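Endo-beta-1,4-glucanase (Ampullaria crossean, PDB 5XBU) probably hydrolyses internal beta-1,4-glucosidic bonds of cellulose, as a snail endoglucanase of glycoside hydrolase family 45. Local coordinates at residues V165-G169 / D170-N174; N174-C178 / E179-S183. All coordinates share one frame; numbering follows the deposited sequence. Where two conformers were deposited one is given.

Interaction 1: V165-G169 / D170-N174; sequences VPCPG and DLQAN
Gln-172, in the first turn of helix 169-175, folds back over Cys-167 in the loop that leads into the helix; its side chain was modelled in two conformers, of which one is described. Its CB rests against two backbone oxygens, lying 3.6 Å from Pro-168 O and equally far from Gly-169 O. CG leaves CB anti to the backbone N (chi1 -173°), and the bend that follows at chi2 (89°) turns the amide back toward the loop. In this conformer the tip oxygen OE1 comes within 3.4 Å of Cys-167 CB, with Cys-167 SG a little farther off. A water that accepts from Cys-167 N also donates to this position of Gln-172 OE1, 2.8 Å in each case. The same residue is also held through its main chain, since Gln-172 N donates to Pro-168 O at 2.9 Å. One residue on, Ala-173 N repeats the helical pattern on Gly-169 O. Pro-168 sits at the N-cap, and its ring lies alongside Leu-171, with CD 3.9 Å from Leu-171 CD1. Asp-170 OD1 approaches Pro-168 CB, while its OD2 pairs with Lys-55. Cys-167 itself is tied to Cys-81 by a disulfide. The helix start is thus joined to its loop by two carbonyls and apolar contact, with a water on Cys-167 N that reaches the glutamine amide in the conformer described.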
# COMPACT_ATOMS: atom_id res chain seq x y z
N VAL A 165 2.33 -9.32 -7.34
CA VAL A 165 3.31 -9.83 -8.29
C VAL A 165 4.45 -10.45 -7.49
O VAL A 165 4.68 -10.08 -6.33
CB VAL A 165 3.87 -8.69 -9.19
CG1 VAL A 165 2.77 -8.06 -10.00
CG2 VAL A 165 4.55 -7.59 -8.36
N PRO A 166 5.20 -11.36 -8.09
CA PRO A 166 6.43 -11.81 -7.44
C PRO A 166 7.34 -10.63 -7.15
O PRO A 166 7.49 -9.71 -7.96
CB PRO A 166 7.05 -12.75 -8.47
CG PRO A 166 5.95 -13.14 -9.36
CD PRO A 166 4.97 -12.02 -9.39
N CYS A 167 7.98 -10.64 -5.99
CA CYS A 167 8.89 -9.54 -5.67
C CYS A 167 10.14 -9.58 -6.54
O CYS A 167 10.68 -10.65 -6.81
CB CYS A 167 9.32 -9.56 -4.21
SG CYS A 167 8.00 -9.17 -3.04
N PRO A 168 10.63 -8.42 -6.95
CA PRO A 168 11.96 -8.35 -7.55
C PRO A 168 12.99 -8.96 -6.60
O PRO A 168 12.83 -8.94 -5.37
CB PRO A 168 12.15 -6.85 -7.73
CG PRO A 168 10.71 -6.29 -7.87
CD PRO A 168 10.01 -7.09 -6.83
N GLY A 169 14.07 -9.49 -7.17
CA GLY A 169 15.01 -10.25 -6.37
C GLY A 169 15.63 -9.46 -5.24
O GLY A 169 15.88 -9.99 -4.16
N ASP A 170 15.91 -8.18 -5.47
CA ASP A 170 16.52 -7.39 -4.40
C ASP A 170 15.57 -7.23 -3.22
O ASP A 170 16.00 -7.30 -2.06
CB ASP A 170 16.97 -6.03 -4.91
CG ASP A 170 15.81 -5.16 -5.35
OD1 ASP A 170 15.09 -5.56 -6.28
OD2 ASP A 170 15.64 -4.07 -4.77
N LEU A 171 14.28 -7.02 -3.50
CA LEU A 171 13.30 -6.86 -2.43
C LEU A 171 13.08 -8.18 -1.71
O LEU A 171 12.93 -8.21 -0.49
CB LEU A 171 12.00 -6.29 -2.99
CG LEU A 171 12.06 -4.80 -3.31
CD1 LEU A 171 10.85 -4.38 -4.12
CD2 LEU A 171 12.17 -3.98 -2.05
N GLN A 172 13.08 -9.27 -2.46
CA GLN A 172 12.94 -10.59 -1.86
C GLN A 172 14.09 -10.88 -0.90
O GLN A 172 13.89 -11.42 0.20
CB GLN A 172 12.87 -11.63 -2.97
CG GLN A 172 12.55 -13.01 -2.50
CD GLN A 172 11.07 -13.27 -2.44
OE1 GLN A 172 10.25 -12.35 -2.51
NE2 GLN A 172 10.71 -14.54 -2.33
N ALA A 173 15.31 -10.50 -1.28
CA ALA A 173 16.46 -10.67 -0.41
C ALA A 173 16.39 -9.76 0.81
O ALA A 173 16.74 -10.18 1.92
CB ALA A 173 17.76 -10.46 -1.19
N ASN A 174 15.96 -8.51 0.61
CA ASN A 174 15.76 -7.62 1.74
C ASN A 174 14.80 -8.24 2.75
O ASN A 174 15.04 -8.22 3.96
CB ASN A 174 15.15 -6.28 1.28
CG ASN A 174 16.10 -5.35 0.53
OD1 ASN A 174 15.66 -4.65 -0.37
ND2 ASN A 174 17.36 -5.28 0.93
O HOH W 1 7.92 -12.72 -4.07

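Interaction 2: N174-C178 / E179-S183; sequences NYQQC and ECHNS
Tyr-175, on helix 169-175, reaches forward along the chain to Cys-180 and His-181. With CG anti to the backbone N (chi1 -172°), the phenol runs beside the following turn until its OH lies 3.4 Å from Cys-180 CB. That hydroxyl also shares a water, 2.6 Å away, with Cys-180 O. Farther back on the ring, Tyr-175 CD2 meets His-181 CD2 at 3.8 Å, close to the imidazole plane; the two ring planes stand 79° apart in an oblique pairing. Gln-176 takes one face of the imidazole. Its CA sits over the ring centre in a CH-pi contact, 3.8 Å from the centroid of His-181, and its CG extends the cover as far as His-181 NE2, whereas Asn-182 OD1 lies over the opposite face toward the rim. A second water, in the ring plane, bridges His-181 ND1 and Gln-176 O; together these contacts would be expected to limit rotation of the imidazole about chi2. Gln-177 directs its amide oxygen to Trp-51. Cys-178, joined to Cys-40 by a disulfide, accepts from His-181 N at 3.0 Å through its carbonyl oxygen, the bond that closes the turn between them. Just beyond, Ser-183 OG donates to Cys-180 O at 2.7 Å, and Cys-180 forms a disulfide with Cys-74. The arrangement is a run of successive beta turns leading out of a helix: type I from Tyr-175 to Cys-178, type I again from Cys-178 to His-181, and type II from Cys-180 to Ser-183, a disulfide-tied C-terminal tail on this double-psi beta-barrel domain.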
# COMPACT_ATOMS: atom_id res chain seq x y z
N ASN A 174 15.96 -8.51 0.61
CA ASN A 174 15.76 -7.62 1.74
C ASN A 174 14.80 -8.24 2.75
O ASN A 174 15.04 -8.22 3.96
CB ASN A 174 15.15 -6.28 1.28
CG ASN A 174 16.10 -5.35 0.53
OD1 ASN A 174 15.66 -4.65 -0.37
ND2 ASN A 174 17.36 -5.28 0.93
N TYR A 175 13.67 -8.77 2.26
CA TYR A 175 12.63 -9.25 3.16
C TYR A 175 13.12 -10.41 4.03
O TYR A 175 12.63 -10.61 5.15
CB TYR A 175 11.36 -9.66 2.37
CG TYR A 175 10.24 -9.96 3.34
CD1 TYR A 175 9.71 -8.96 4.15
CD2 TYR A 175 9.79 -11.27 3.53
CE1 TYR A 175 8.78 -9.23 5.14
CE2 TYR A 175 8.83 -11.56 4.51
CZ TYR A 175 8.36 -10.54 5.30
OH TYR A 175 7.45 -10.82 6.30
N GLN A 176 14.08 -11.18 3.52
CA GLN A 176 14.61 -12.32 4.27
C GLN A 176 15.18 -11.91 5.62
O GLN A 176 15.21 -12.73 6.54
CB GLN A 176 15.62 -13.07 3.41
CG GLN A 176 14.90 -13.80 2.30
CD GLN A 176 15.76 -14.22 1.13
OE1 GLN A 176 16.94 -13.90 1.05
NE2 GLN A 176 15.14 -14.94 0.21
N GLN A 177 15.62 -10.67 5.77
CA GLN A 177 16.11 -10.26 7.07
C GLN A 177 15.05 -9.65 7.98
O GLN A 177 15.37 -9.34 9.13
CB GLN A 177 17.42 -9.48 7.03
CG GLN A 177 17.24 -8.18 6.45
CD GLN A 177 18.52 -7.30 6.38
OE1 GLN A 177 18.51 -6.21 5.76
NE2 GLN A 177 19.61 -7.74 7.03
N CYS A 178 13.81 -9.52 7.52
CA CYS A 178 12.75 -9.09 8.41
C CYS A 178 12.36 -10.21 9.36
O CYS A 178 12.34 -11.39 9.00
CB CYS A 178 11.52 -8.66 7.61
SG CYS A 178 11.92 -7.34 6.39
N GLU A 179 11.98 -9.82 10.57
CA GLU A 179 11.68 -10.83 11.59
C GLU A 179 10.47 -11.68 11.22
O GLU A 179 10.38 -12.84 11.62
CB GLU A 179 11.49 -10.15 12.93
CG GLU A 179 11.41 -11.12 14.08
CD GLU A 179 11.36 -10.45 15.42
OE1 GLU A 179 11.54 -9.21 15.51
OE2 GLU A 179 11.15 -11.16 16.41
N CYS A 180 9.56 -11.12 10.43
CA CYS A 180 8.35 -11.86 10.05
C CYS A 180 8.58 -12.86 8.93
O CYS A 180 7.67 -13.62 8.60
CB CYS A 180 7.23 -10.87 9.71
SG CYS A 180 6.76 -9.87 11.10
N HIS A 181 9.76 -12.84 8.30
CA HIS A 181 10.05 -13.83 7.27
C HIS A 181 9.98 -15.22 7.89
O HIS A 181 10.61 -15.48 8.92
CB HIS A 181 11.40 -13.51 6.62
CG HIS A 181 11.82 -14.48 5.57
ND1 HIS A 181 12.80 -15.42 5.77
CD2 HIS A 181 11.40 -14.65 4.29
CE1 HIS A 181 12.95 -16.14 4.67
NE2 HIS A 181 12.12 -15.69 3.75
N ASN A 182 9.14 -16.10 7.32
CA ASN A 182 8.89 -17.45 7.84
C ASN A 182 8.18 -17.46 9.20
O ASN A 182 8.49 -18.27 10.07
CB ASN A 182 10.16 -18.31 7.89
CG ASN A 182 10.82 -18.49 6.55
OD1 ASN A 182 10.18 -18.43 5.50
ND2 ASN A 182 12.12 -18.73 6.57
N SER A 183 7.22 -16.57 9.39
CA SER A 183 6.51 -16.52 10.67
C SER A 183 5.25 -17.37 10.66
O SER A 183 4.82 -17.86 11.70
CB SER A 183 6.18 -15.08 11.05
OG SER A 183 5.48 -14.42 10.01
O HOH W 2 5.97 -12.98 6.17
O HOH W 3 14.52 -15.53 7.84

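Overall arrangement
After strand 160-165 the chain leaves the barrel sheet, and interaction 1 closes the short loop into helix 169-175, whose first turn packs on strand 104-108 near the disulfide to Cys-81. The helix then passes to interaction 2, which closes the turns that follow it and ends the modelled chain. The two neither nest nor cross: they follow one another, share Asn-174, and have centres about 12 Å apart. Together they tie the barrel strands to the loops of Cys-40 and Cys-74, while Lys-55, meeting Asp-170 and Asn-174, joins the helix to the region following helix 50-54. The pair illustrates how local contacts in series can shape a chain terminus.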